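Local coordinates for protein L-methionine gamma-lyase (Fusobacterium nucleatum subsp. nucleatum, PDB 6LXU) that belongs to the pyridoxal-phosphate-dependent enzymes of the Cys/Met metabolism family and forms a four-chain assembly, with its pyridoxal-phosphate cofactor covalently bound to a lysine, at residues A[80-85]-A[227-232]; A[181-186]-A[203-208]; A[76-81]-A[196-201]; A[94-99]-A[233-238]. All blocks are in the same frame, centred on the assembly; numbering follows the deposited sequence.

Contact 1 of 4, residues A[80-85]-A[227-232]; sequences GEAGIA and TRQELA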
loop_
_atom_site.group_PDB
_atom_site.type_symbol
_atom_site.label_atom_id
_atom_site.label_comp_id
_atom_site.label_asym_id
_atom_site.label_seq_id
_atom_site.Cartn_x
_atom_site.Cartn_y
_atom_site.Cartn_z
ATOM N N GLY A 80 29.337 -4.396 4.445
ATOM C CA GLY A 80 29.342 -5.744 4.973
ATOM C C GLY A 80 28.871 -6.770 3.970
ATOM O O GLY A 80 28.385 -6.440 2.888
ATOM N N GLU A 81 28.982 -8.036 4.347
ATOM C CA GLU A 81 28.677 -9.113 3.414
ATOM C C GLU A 81 27.193 -9.326 3.170
ATOM O O GLU A 81 26.796 -9.663 2.064
ATOM C CB GLU A 81 29.264 -10.427 3.897
ATOM C CG GLU A 81 30.785 -10.431 3.976
ATOM C CD GLU A 81 31.383 -11.770 4.378
ATOM O OE1 GLU A 81 30.646 -12.746 4.608
ATOM O OE2 GLU A 81 32.636 -11.855 4.455
ATOM N N ALA A 82 26.387 -9.188 4.226
ATOM C CA ALA A 82 25.005 -9.651 4.193
ATOM C C ALA A 82 24.120 -8.790 5.068
ATOM O O ALA A 82 24.530 -8.369 6.135
ATOM C CB ALA A 82 24.956 -11.094 4.665
ATOM N N GLY A 83 22.906 -8.564 4.588
ATOM C CA GLY A 83 21.889 -7.846 5.337
ATOM C C GLY A 83 20.707 -8.720 5.689
ATOM O O GLY A 83 20.400 -9.678 4.983
ATOM N N ILE A 84 20.056 -8.387 6.808
ATOM C CA ILE A 84 18.811 -9.029 7.218
ATOM C C ILE A 84 17.858 -7.935 7.662
ATOM O O ILE A 84 18.257 -7.027 8.391
ATOM C CB ILE A 84 18.997 -9.989 8.401
ATOM C CG1 ILE A 84 20.283 -10.804 8.294
ATOM C CG2 ILE A 84 17.798 -10.919 8.512
ATOM C CD1 ILE A 84 20.551 -11.527 9.575
ATOM N N ALA A 85 16.597 -8.037 7.238
ATOM C CA ALA A 85 15.566 -7.077 7.617
ATOM C C ALA A 85 14.563 -7.694 8.577
ATOM O O ALA A 85 14.220 -8.874 8.474
ATOM C CB ALA A 85 14.847 -6.561 6.396
ATOM N N THR A 227 26.130 -8.048 8.697
ATOM C CA THR A 227 27.236 -8.826 9.236
ATOM C C THR A 227 27.786 -9.761 8.159
ATOM O O THR A 227 27.366 -9.726 7.007
ATOM C CB THR A 227 26.792 -9.558 10.531
ATOM O OG1 THR A 227 27.922 -10.183 11.151
ATOM C CG2 THR A 227 25.744 -10.616 10.283
ATOM N N ARG A 228 28.742 -10.602 8.568
ATOM C CA ARG A 228 29.307 -11.616 7.671
ATOM C C ARG A 228 28.256 -12.668 7.344
ATOM O O ARG A 228 27.360 -12.937 8.165
ATOM C CB ARG A 228 30.496 -12.343 8.316
ATOM C CG ARG A 228 31.651 -11.494 8.757
ATOM C CD ARG A 228 32.705 -12.332 9.476
ATOM N NE ARG A 228 32.333 -12.905 10.780
ATOM C CZ ARG A 228 32.491 -12.322 11.987
ATOM N NH1 ARG A 228 32.952 -11.082 12.089
ATOM N NH2 ARG A 228 32.163 -12.977 13.088
ATOM N N GLN A 229 28.364 -13.281 6.169
ATOM C CA GLN A 229 27.347 -14.229 5.704
ATOM C C GLN A 229 27.053 -15.352 6.685
ATOM O O GLN A 229 25.880 -15.698 6.885
ATOM C CB GLN A 229 27.744 -14.852 4.360
ATOM C CG GLN A 229 26.607 -15.571 3.658
ATOM C CD GLN A 229 25.592 -14.605 3.107
ATOM O OE1 GLN A 229 25.955 -13.689 2.365
ATOM N NE2 GLN A 229 24.319 -14.788 3.462
ATOM N N GLU A 230 28.095 -15.922 7.284
ATOM C CA GLU A 230 27.934 -17.041 8.213
ATOM C C GLU A 230 27.045 -16.665 9.403
ATOM O O GLU A 230 26.155 -17.435 9.786
ATOM C CB GLU A 230 29.296 -17.598 8.679
ATOM C CG GLU A 230 30.167 -16.654 9.501
ATOM C CD GLU A 230 31.615 -17.115 9.638
ATOM O OE1 GLU A 230 31.875 -18.339 9.667
ATOM O OE2 GLU A 230 32.501 -16.236 9.730
ATOM N N LEU A 231 27.287 -15.494 9.974
ATOM C CA LEU A 231 26.476 -15.014 11.092
ATOM C C LEU A 231 25.087 -14.608 10.620
ATOM O O LEU A 231 24.097 -14.883 11.297
ATOM C CB LEU A 231 27.141 -13.835 11.818
ATOM C CG LEU A 231 28.313 -14.136 12.755
ATOM C CD1 LEU A 231 28.982 -12.845 13.201
ATOM C CD2 LEU A 231 27.859 -14.930 13.969
ATOM N N ALA A 232 25.006 -13.971 9.461
ATOM C CA ALA A 232 23.721 -13.529 8.927
ATOM C C ALA A 232 22.779 -14.699 8.745
ATOM O O ALA A 232 21.587 -14.606 9.070
ATOM C CB ALA A 232 23.916 -12.804 7.610
HETATM O O HOH W 1 30.819 -15.349 6.178
HETATM O O HOH W 2 24.919 -11.493 1.153
#

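Contact 2 of 4, residues A[181-186]-A[203-208]; sequences NTLVIV and VDIVVH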
loop_
_atom_site.group_PDB
_atom_site.type_symbol
_atom_site.label_atom_id
_atom_site.label_comp_id
_atom_site.label_asym_id
_atom_site.label_seq_id
_atom_site.Cartn_x
_atom_site.Cartn_y
_atom_site.Cartn_z
ATOM N N ASN A 181 35.969 -15.705 21.444
ATOM C CA ASN A 181 34.545 -16.018 21.315
ATOM C C ASN A 181 33.630 -14.782 21.396
ATOM O O ASN A 181 32.409 -14.921 21.265
ATOM C CB ASN A 181 34.161 -17.013 22.414
ATOM C CG ASN A 181 32.873 -17.759 22.119
ATOM O OD1 ASN A 181 32.657 -18.235 21.000
ATOM N ND2 ASN A 181 32.014 -17.878 23.132
ATOM N N THR A 182 34.177 -13.587 21.609
ATOM C CA THR A 182 33.338 -12.401 21.818
ATOM C C THR A 182 32.971 -11.704 20.508
ATOM O O THR A 182 33.840 -11.399 19.682
ATOM C CB THR A 182 34.033 -11.398 22.743
ATOM O OG1 THR A 182 34.396 -12.041 23.976
ATOM C CG2 THR A 182 33.144 -10.186 23.042
ATOM N N LEU A 183 31.674 -11.431 20.336
ATOM C CA LEU A 183 31.177 -10.639 19.207
ATOM C C LEU A 183 30.902 -9.217 19.648
ATOM O O LEU A 183 30.351 -8.995 20.725
ATOM C CB LEU A 183 29.888 -11.246 18.668
ATOM C CG LEU A 183 30.017 -12.637 18.055
ATOM C CD1 LEU A 183 28.636 -13.248 17.855
ATOM C CD2 LEU A 183 30.793 -12.590 16.747
ATOM N N VAL A 184 31.266 -8.261 18.797
ATOM C CA VAL A 184 30.988 -6.863 19.025
ATOM C C VAL A 184 29.795 -6.467 18.149
ATOM O O VAL A 184 29.828 -6.651 16.931
ATOM C CB VAL A 184 32.210 -5.968 18.717
ATOM C CG1 VAL A 184 31.885 -4.509 19.019
ATOM C CG2 VAL A 184 33.423 -6.405 19.529
ATOM N N ILE A 185 28.760 -5.925 18.805
ATOM C CA ILE A 185 27.510 -5.528 18.144
ATOM C C ILE A 185 27.350 -4.043 18.383
ATOM O O ILE A 185 27.445 -3.596 19.520
ATOM C CB ILE A 185 26.297 -6.303 18.714
ATOM C CG1 ILE A 185 26.540 -7.810 18.599
ATOM C CG2 ILE A 185 25.019 -5.879 18.005
ATOM C CD1 ILE A 185 25.469 -8.678 19.214
ATOM N N VAL A 186 27.089 -3.278 17.318
ATOM C CA VAL A 186 26.895 -1.833 17.430
ATOM C C VAL A 186 25.551 -1.422 16.850
ATOM O O VAL A 186 25.232 -1.761 15.713
ATOM C CB VAL A 186 28.019 -1.056 16.718
ATOM C CG1 VAL A 186 27.740 0.439 16.689
ATOM C CG2 VAL A 186 29.328 -1.335 17.416
ATOM N N VAL A 203 34.121 -4.078 14.108
ATOM C CA VAL A 203 32.877 -4.557 14.729
ATOM C C VAL A 203 32.373 -5.776 13.955
ATOM O O VAL A 203 32.566 -5.876 12.757
ATOM C CB VAL A 203 31.858 -3.401 14.740
ATOM C CG1 VAL A 203 30.447 -3.849 15.097
ATOM C CG2 VAL A 203 32.355 -2.306 15.671
ATOM N N ASP A 204 31.733 -6.723 14.649
ATOM C CA ASP A 204 31.230 -7.922 13.991
ATOM C C ASP A 204 29.831 -7.768 13.379
ATOM O O ASP A 204 29.583 -8.307 12.319
ATOM C CB ASP A 204 31.204 -9.079 14.973
ATOM C CG ASP A 204 32.583 -9.423 15.478
ATOM O OD1 ASP A 204 33.366 -9.998 14.694
ATOM O OD2 ASP A 204 32.888 -9.093 16.629
ATOM N N ILE A 205 28.925 -7.081 14.094
ATOM C CA ILE A 205 27.519 -6.978 13.665
ATOM C C ILE A 205 27.066 -5.543 13.867
ATOM O O ILE A 205 27.285 -4.971 14.927
ATOM C CB ILE A 205 26.601 -7.912 14.493
ATOM C CG1 ILE A 205 27.089 -9.370 14.449
ATOM C CG2 ILE A 205 25.151 -7.785 14.019
ATOM C CD1 ILE A 205 26.386 -10.285 15.434
ATOM N N VAL A 206 26.406 -4.982 12.848
ATOM C CA VAL A 206 25.766 -3.681 12.944
ATOM C C VAL A 206 24.261 -3.885 12.941
ATOM O O VAL A 206 23.737 -4.655 12.132
ATOM C CB VAL A 206 26.172 -2.761 11.778
ATOM C CG1 VAL A 206 25.271 -1.531 11.679
ATOM C CG2 VAL A 206 27.622 -2.346 11.943
ATOM N N VAL A 207 23.575 -3.176 13.836
ATOM C CA VAL A 207 22.114 -3.170 13.877
ATOM C C VAL A 207 21.617 -1.730 13.727
ATOM O O VAL A 207 22.271 -0.757 14.133
ATOM C CB VAL A 207 21.551 -3.845 15.146
ATOM C CG1 VAL A 207 22.018 -5.280 15.242
ATOM C CG2 VAL A 207 21.880 -3.060 16.394
ATOM N N HIS A 208 20.432 -1.620 13.126
ATOM C CA HIS A 208 19.740 -0.333 12.937
ATOM C C HIS A 208 18.271 -0.423 13.267
ATOM O O HIS A 208 17.617 -1.395 12.910
ATOM C CB HIS A 208 19.757 0.103 11.467
ATOM C CG HIS A 208 21.090 0.538 10.972
ATOM N ND1 HIS A 208 21.581 1.805 11.202
ATOM C CD2 HIS A 208 22.020 -0.126 10.248
ATOM C CE1 HIS A 208 22.774 1.888 10.631
ATOM N NE2 HIS A 208 23.061 0.737 10.047
#

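Contact 3 of 4, residues A[76-81]-A[196-201]; sequences ALEEGE and QKPLKL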
loop_
_atom_site.group_PDB
_atom_site.type_symbol
_atom_site.label_atom_id
_atom_site.label_comp_id
_atom_site.label_asym_id
_atom_site.label_seq_id
_atom_site.Cartn_x
_atom_site.Cartn_y
_atom_site.Cartn_z
ATOM N N ALA A 76 25.445 -3.065 1.375
ATOM C CA ALA A 76 26.345 -2.258 0.549
ATOM C C ALA A 76 26.727 -0.954 1.230
ATOM O O ALA A 76 27.895 -0.524 1.168
ATOM C CB ALA A 76 25.718 -1.988 -0.810
ATOM N N LEU A 77 25.765 -0.305 1.887
ATOM C CA LEU A 77 26.030 0.959 2.568
ATOM C C LEU A 77 26.968 0.821 3.756
ATOM O O LEU A 77 27.810 1.696 3.971
ATOM C CB LEU A 77 24.722 1.621 3.006
ATOM C CG LEU A 77 23.853 2.132 1.851
ATOM C CD1 LEU A 77 22.451 2.446 2.346
ATOM C CD2 LEU A 77 24.451 3.353 1.165
ATOM N N GLU A 78 26.830 -0.258 4.517
ATOM C CA GLU A 78 27.711 -0.535 5.654
ATOM C C GLU A 78 29.016 -1.236 5.256
ATOM O O GLU A 78 29.896 -1.447 6.085
ATOM C CB GLU A 78 26.985 -1.384 6.703
ATOM C CG GLU A 78 25.895 -0.648 7.464
ATOM C CD GLU A 78 26.390 0.355 8.497
ATOM O OE1 GLU A 78 27.623 0.522 8.692
ATOM O OE2 GLU A 78 25.523 1.028 9.117
ATOM N N GLU A 79 29.104 -1.634 3.987
ATOM C CA GLU A 79 30.245 -2.389 3.449
ATOM C C GLU A 79 30.448 -3.709 4.189
ATOM O O GLU A 79 31.574 -4.100 4.520
ATOM C CB GLU A 79 31.507 -1.521 3.395
ATOM C CG GLU A 79 31.318 -0.293 2.513
ATOM C CD GLU A 79 32.554 0.575 2.417
ATOM O OE1 GLU A 79 33.670 0.033 2.291
ATOM O OE2 GLU A 79 32.400 1.805 2.465
ATOM N N GLY A 80 29.337 -4.396 4.445
ATOM C CA GLY A 80 29.342 -5.744 4.973
ATOM C C GLY A 80 28.871 -6.770 3.970
ATOM O O GLY A 80 28.385 -6.440 2.888
ATOM N N GLU A 81 28.982 -8.036 4.347
ATOM C CA GLU A 81 28.677 -9.113 3.414
ATOM C C GLU A 81 27.193 -9.326 3.170
ATOM O O GLU A 81 26.796 -9.663 2.064
ATOM C CB GLU A 81 29.264 -10.427 3.897
ATOM C CG GLU A 81 30.785 -10.431 3.976
ATOM C CD GLU A 81 31.383 -11.770 4.378
ATOM O OE1 GLU A 81 30.646 -12.746 4.608
ATOM O OE2 GLU A 81 32.636 -11.855 4.455
ATOM N N GLN A 196 29.152 6.789 9.814
ATOM C CA GLN A 196 29.951 5.840 10.583
ATOM C C GLN A 196 29.709 4.459 10.025
ATOM O O GLN A 196 28.554 4.102 9.769
ATOM C CB GLN A 196 29.470 5.933 12.028
ATOM C CG GLN A 196 30.210 5.144 13.078
ATOM C CD GLN A 196 29.780 5.570 14.469
ATOM O OE1 GLN A 196 30.448 6.375 15.118
ATOM N NE2 GLN A 196 28.636 5.063 14.926
ATOM N N LYS A 197 30.783 3.687 9.822
ATOM C CA LYS A 197 30.694 2.332 9.294
ATOM C C LYS A 197 31.432 1.387 10.242
ATOM O O LYS A 197 32.633 1.105 10.073
ATOM C CB LYS A 197 31.238 2.251 7.865
ATOM C CG LYS A 197 30.449 3.113 6.880
ATOM C CD LYS A 197 30.758 2.751 5.435
ATOM C CE LYS A 197 30.192 3.772 4.458
ATOM N NZ LYS A 197 30.146 3.251 3.066
ATOM N N PRO A 198 30.737 0.931 11.288
ATOM C CA PRO A 198 31.413 0.180 12.340
ATOM C C PRO A 198 32.150 -1.071 11.864
ATOM O O PRO A 198 33.183 -1.435 12.471
ATOM C CB PRO A 198 30.270 -0.166 13.311
ATOM C CG PRO A 198 29.273 0.932 13.114
ATOM C CD PRO A 198 29.329 1.217 11.648
ATOM N N LEU A 199 31.667 -1.734 10.825
ATOM C CA LEU A 199 32.345 -2.948 10.362
ATOM C C LEU A 199 33.766 -2.649 9.894
ATOM O O LEU A 199 34.659 -3.495 10.047
ATOM C CB LEU A 199 31.556 -3.621 9.241
ATOM C CG LEU A 199 30.132 -4.058 9.614
ATOM C CD1 LEU A 199 29.452 -4.667 8.408
ATOM C CD2 LEU A 199 30.097 -5.030 10.787
ATOM N N LYS A 200 34.000 -1.445 9.390
ATOM C CA LYS A 200 35.347 -1.052 8.951
ATOM C C LYS A 200 36.289 -0.804 10.119
ATOM O O LYS A 200 37.512 -0.691 9.908
ATOM C CB LYS A 200 35.259 0.173 8.039
ATOM C CG LYS A 200 34.388 -0.075 6.815
ATOM C CD LYS A 200 34.402 1.081 5.835
ATOM C CE LYS A 200 35.679 1.109 5.012
ATOM N NZ LYS A 200 35.568 2.053 3.875
ATOM N N LEU A 201 35.750 -0.732 11.338
ATOM C CA LEU A 201 36.516 -0.515 12.561
ATOM C C LEU A 201 36.728 -1.798 13.361
ATOM O O LEU A 201 37.262 -1.744 14.459
ATOM C CB LEU A 201 35.817 0.543 13.423
ATOM C CG LEU A 201 35.545 1.860 12.685
ATOM C CD1 LEU A 201 34.782 2.805 13.597
ATOM C CD2 LEU A 201 36.817 2.528 12.185
HETATM O O HOH W 3 29.936 -0.806 8.769
#

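Contact 4 of 4, residues A[94-99]-A[233-238]; sequences SSTLWT and DQIRFV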
loop_
_atom_site.group_PDB
_atom_site.type_symbol
_atom_site.label_atom_id
_atom_site.label_comp_id
_atom_site.label_asym_id
_atom_site.label_seq_id
_atom_site.Cartn_x
_atom_site.Cartn_y
_atom_site.Cartn_z
ATOM N N SER A 94 16.911 -7.995 19.012
ATOM C CA SER A 94 16.548 -9.233 19.697
ATOM C C SER A 94 16.855 -10.458 18.849
ATOM O O SER A 94 17.378 -11.454 19.362
ATOM C CB SER A 94 15.085 -9.221 20.160
ATOM O OG SER A 94 14.184 -9.134 19.072
ATOM N N SER A 95 16.549 -10.426 17.553
ATOM C CA SER A 95 16.837 -11.581 16.714
ATOM C C SER A 95 18.320 -11.919 16.752
ATOM O O SER A 95 18.704 -13.086 16.797
ATOM C CB SER A 95 16.452 -11.346 15.268
ATOM O OG SER A 95 15.045 -11.181 15.089
ATOM N N THR A 96 19.151 -10.884 16.718
ATOM C CA THR A 96 20.601 -11.061 16.799
ATOM C C THR A 96 21.010 -11.673 18.140
ATOM O O THR A 96 21.737 -12.677 18.174
ATOM C CB THR A 96 21.314 -9.715 16.564
ATOM O OG1 THR A 96 21.015 -9.254 15.239
ATOM C CG2 THR A 96 22.819 -9.870 16.698
ATOM N N LEU A 97 20.545 -11.095 19.230
ATOM C CA LEU A 97 20.950 -11.559 20.557
ATOM C C LEU A 97 20.472 -12.972 20.861
ATOM O O LEU A 97 21.241 -13.786 21.409
ATOM C CB LEU A 97 20.500 -10.568 21.624
ATOM C CG LEU A 97 21.206 -9.203 21.554
ATOM C CD1 LEU A 97 20.554 -8.221 22.497
ATOM C CD2 LEU A 97 22.692 -9.304 21.859
ATOM N N TRP A 98 19.236 -13.307 20.489
ATOM C CA TRP A 98 18.748 -14.668 20.723
ATOM C C TRP A 98 19.508 -15.705 19.910
ATOM O O TRP A 98 19.562 -16.885 20.299
ATOM C CB TRP A 98 17.248 -14.811 20.415
ATOM C CG TRP A 98 16.317 -14.052 21.311
ATOM C CD1 TRP A 98 15.318 -13.229 20.895
ATOM C CD2 TRP A 98 16.277 -14.043 22.752
ATOM N NE1 TRP A 98 14.643 -12.723 21.970
ATOM C CE2 TRP A 98 15.220 -13.182 23.128
ATOM C CE3 TRP A 98 17.043 -14.656 23.769
ATOM C CZ2 TRP A 98 14.907 -12.910 24.477
ATOM C CZ3 TRP A 98 16.731 -14.376 25.126
ATOM C CH2 TRP A 98 15.666 -13.517 25.459
ATOM N N THR A 99 20.036 -15.305 18.756
ATOM C CA THR A 99 20.824 -16.205 17.924
ATOM C C THR A 99 22.179 -16.528 18.557
ATOM O O THR A 99 22.585 -17.698 18.604
ATOM C CB THR A 99 21.027 -15.609 16.517
ATOM O OG1 THR A 99 19.740 -15.438 15.910
ATOM C CG2 THR A 99 21.869 -16.527 15.635
ATOM N N ASP A 233 23.278 -15.799 8.193
ATOM C CA ASP A 233 22.424 -16.957 7.940
ATOM C C ASP A 233 21.870 -17.526 9.242
ATOM O O ASP A 233 20.712 -17.970 9.282
ATOM C CB ASP A 233 23.185 -18.044 7.177
ATOM C CG ASP A 233 23.535 -17.647 5.748
ATOM O OD1 ASP A 233 22.999 -16.642 5.244
ATOM O OD2 ASP A 233 24.350 -18.368 5.115
ATOM N N GLN A 234 22.662 -17.514 10.304
ATOM C CA GLN A 234 22.164 -17.945 11.619
ATOM C C GLN A 234 21.113 -16.986 12.177
ATOM O O GLN A 234 20.081 -17.416 12.698
ATOM C CB GLN A 234 23.305 -18.091 12.623
ATOM C CG GLN A 234 24.325 -19.164 12.255
ATOM C CD GLN A 234 23.701 -20.531 12.131
ATOM O OE1 GLN A 234 22.932 -20.956 12.999
ATOM N NE2 GLN A 234 24.007 -21.227 11.035
ATOM N N ILE A 235 21.354 -15.687 12.071
ATOM C CA ILE A 235 20.373 -14.703 12.552
ATOM C C ILE A 235 19.051 -14.849 11.775
ATOM O O ILE A 235 17.964 -14.818 12.376
ATOM C CB ILE A 235 20.937 -13.281 12.498
ATOM C CG1 ILE A 235 22.136 -13.151 13.444
ATOM C CG2 ILE A 235 19.862 -12.257 12.872
ATOM C CD1 ILE A 235 22.947 -11.899 13.225
ATOM N N ARG A 236 19.127 -15.065 10.468
ATOM C CA ARG A 236 17.940 -15.265 9.645
ATOM C C ARG A 236 17.198 -16.550 9.989
ATOM O O ARG A 236 15.979 -16.539 10.188
ATOM C CB ARG A 236 18.307 -15.295 8.159
ATOM C CG ARG A 236 17.133 -15.522 7.221
ATOM C CD ARG A 236 17.592 -15.731 5.787
ATOM N NE ARG A 236 18.251 -14.544 5.272
ATOM C CZ ARG A 236 17.648 -13.475 4.760
ATOM N NH1 ARG A 236 16.314 -13.444 4.625
ATOM N NH2 ARG A 236 18.379 -12.451 4.357
ATOM N N PHE A 237 17.916 -17.669 9.992
ATOM C CA PHE A 237 17.281 -18.975 10.091
ATOM C C PHE A 237 17.059 -19.482 11.508
ATOM O O PHE A 237 16.414 -20.519 11.673
ATOM C CB PHE A 237 18.055 -20.004 9.250
ATOM C CG PHE A 237 18.022 -19.722 7.760
ATOM C CD1 PHE A 237 16.820 -19.522 7.081
ATOM C CD2 PHE A 237 19.197 -19.653 7.029
ATOM C CE1 PHE A 237 16.795 -19.280 5.709
ATOM C CE2 PHE A 237 19.172 -19.424 5.661
ATOM C CZ PHE A 237 17.976 -19.231 5.002
ATOM N N VAL A 238 17.562 -18.766 12.509
ATOM C CA VAL A 238 17.306 -19.088 13.912
ATOM C C VAL A 238 16.547 -17.940 14.570
ATOM O O VAL A 238 15.353 -18.082 14.915
ATOM C CB VAL A 238 18.603 -19.438 14.675
ATOM C CG1 VAL A 238 18.293 -19.743 16.135
ATOM C CG2 VAL A 238 19.313 -20.621 14.014
#

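Contact 1 of 4, residues A[80-85]-A[227-232]
Ala82 and Thr227 form an antiparallel hydrogen-bonded pair where strand 82-86 meets the end of strand 223-227, their CA atoms 5.6 Å apart. Thr227 N donates to Ala82 O over 3.0 Å at an angle of 162°, whereas the return bond from Ala82 N to Thr227 O is strongly bent and weak. Past this pair the second segment turns at Arg228, the N-cap, into helix 229-244. Glu81 reaches that helix start with a chain extended beyond CG, and its OE1 takes the N-H of Gln229 at 2.8 Å and 177°, almost straight. The donor comes from the anti side of the oxygen, 31° out of the carboxylate plane. The same OE1 accepts from a water that in turn accepts from Glu230 N, so one carboxylate oxygen serves two amides of the first turn, Gln229 N directly and Glu230 N through the water, where a negative charge should be favourable. In this fold type I architecture the strand-to-helix turn joins the antiparallel strand of the large sheet to the helix that follows it. The CB of Ala82 meets Ala232 CB at 3.6 Å and Gln229 OE1 at the same distance of 3.6 Å. Gln229 CG stands anti to the backbone N and the chain bends at chi2, bringing CD near Ala82 CB; its NE2 is bonded to Asp233. A second water joins Gln229 OE1 to Glu81 O.

Contact 2 of 4, residues A[181-186]-A[203-208]
Ile185 and Ile205 pair in parallel register, as do Val186 and Val206, in strands whose axes approach to 4.8 Å with 24° between their directions. The ladder runs from Ile205 N to Val184 O, from Val186 N to Ile205 O and from Val207 N to Val186 O, the last two both 2.9 Å long. At its start Val184 O also takes the N-H of Asp204, over 3.0 Å but bent to 133°, and thus accepts from two successive amides. One step before this first rung, the side chain of Asp204 takes the place of a backbone acceptor. CG stands anti to its carbonyl carbon and beside the backbone N (chi1 -62°), and OD2 accepts Val184 N at 2.8 Å through its anti lone pair. The Leu183 side chain crosses that of Asp204 at about a right angle, CD2 lying 3.9 Å from Asp204 CG. On the face with helix 89-100, Ile185 and Ile205 lie side by side and point the same way, CG1 of the former 4.0 Å from CD1 of the latter. On the face with helix 169-176, Val203 crosses Val184 and Val186 at about right angles, and its CG1 and CG2 each come to 3.6 Å from Val186 CG2. The strands close the beta-alpha-beta unit through helix 192-195 in the large sheet. OD2 of Asp204 also bonds His177, and OD1 forms a salt bridge with Arg228. Buried among apolar groups yet held by an amide, an imidazole and a guanidinium, this carboxylate is probably ionised.

Contact 3 of 4, residues A[76-81]-A[196-201]
A positive phi of 59° at Glu79 turns the chain out of helix 65-78 and directs the extended Glu79 side chain toward Lys197 and Lys200. Lys200 bends at chi3 (77°), swinging CE back toward the glutamate, while Lys197 stays extended. Glu79 is the C-prime residue of a Schellman motif, with Gly80 N bonded back to Ala75 O and a weak bond from Glu79 N to Ala76 O. Lys197 NZ is gripped from the helix end by two acceptors. It donates to Glu79 OE2 at 2.7 Å, along the anti lone pair, and to Leu77 O at 2.9 Å, tilted from that carbonyl plane. A carbonyl at a helix C-terminus, beside a carboxylate, should suit the ammonium well. Lys200 NZ approaches the other oxygen, OE1 of Glu79, at 3.2 Å from the syn side and 32° out of the carboxylate plane; its bond to OE2 is weak. The three residues form a salt-bridge network on the outside of the contact, in which OE2 has a further partner in Lys8. On the buried side Glu78 bends at chi2, turning CD toward the 196-201 segment, and its OE1 lies 3.5 Å from Pro198 CD, while OE2 bonds His208 and Asn188. One water donates to both Glu78 O and Glu78 OE1 and accepts from Leu199 N, tying the helix end to the start of the 3-10 turn at 198-201. Against the last residue of the motif, a methyl of Leu199 fills the side that the glycine leaves bare: CD1 sits 3.6 Å from Gly80 CA.

Contact 4 of 4, residues A[94-99]-A[233-238]
Ile235 lays its side chain over the last turns of the facing helix, CD1 reaching Thr96 OG1 at 3.8 Å and CG1 lying 4.0 Å from Thr99 CG2. The contact is a nearly perpendicular helix crossing: the axes of segments 94-99 and 233-238 approach to 8.8 Å at 99°. Both helices pack on the large sheet of the fold type I domain, where Ile235 also touches Ile84, Met86 and Val225. The steep crossing is consistent with a small meeting area, centred on Thr99 and Ile235, whose CA atoms are 5.6 Å apart. Thr99 points its side chain into the other helix. Its CG2, anti to the backbone N, lies against the backbone of Gln234, 3.6 Å from the carbonyl O, and also meets Gln234 CB at 3.7 Å. No hydrogen bond joins the two segments: Thr99 OG1 instead turns back to its own helix, and Thr96 OG1 bonds to Ala92 O. Contact is therefore van der Waals packing of methyl and methylene groups and of both threonine hydroxyl oxygens, with Ser95 CB meeting Ile235 CG2 more loosely. From Ile235 on, the second helix widens into a pi-type turn, 235-238. The contact lies beside a subunit interface, as Trp98 stacks on Trp98 of the second subunit and Val238 packs on Arg127 of that subunit. Thr99 OG1 donates to Ser95 O over 2.7 Å, a carbonyl that also receives the N-H of Thr99.

Contacts 1, 2 and 3 have centres about 11 Å from one another. Contact 1 joins contact 2 through a probable hydrogen bond between Thr227 OG1 and Asp204 O (2.8 Å). Contact 2 meets contact 3 where Val203 N and Pro198 O stand 3.2 Å apart, probably hydrogen-bonded. Thr96 of contact 4 packs on the face of the sheet that carries Ile185 and Ile205, its CG2 3.8 Å from Ile205 CD1. Contacts 3 and 4 do not touch, their nearest atoms being about 8 Å apart. Contact 1 shares Gly80 and Glu81 with contact 3 and helix 229-244 with contact 4. Shortly after strand 205-209 comes Lys212, to which the pyridoxal-phosphate cofactor is covalently attached.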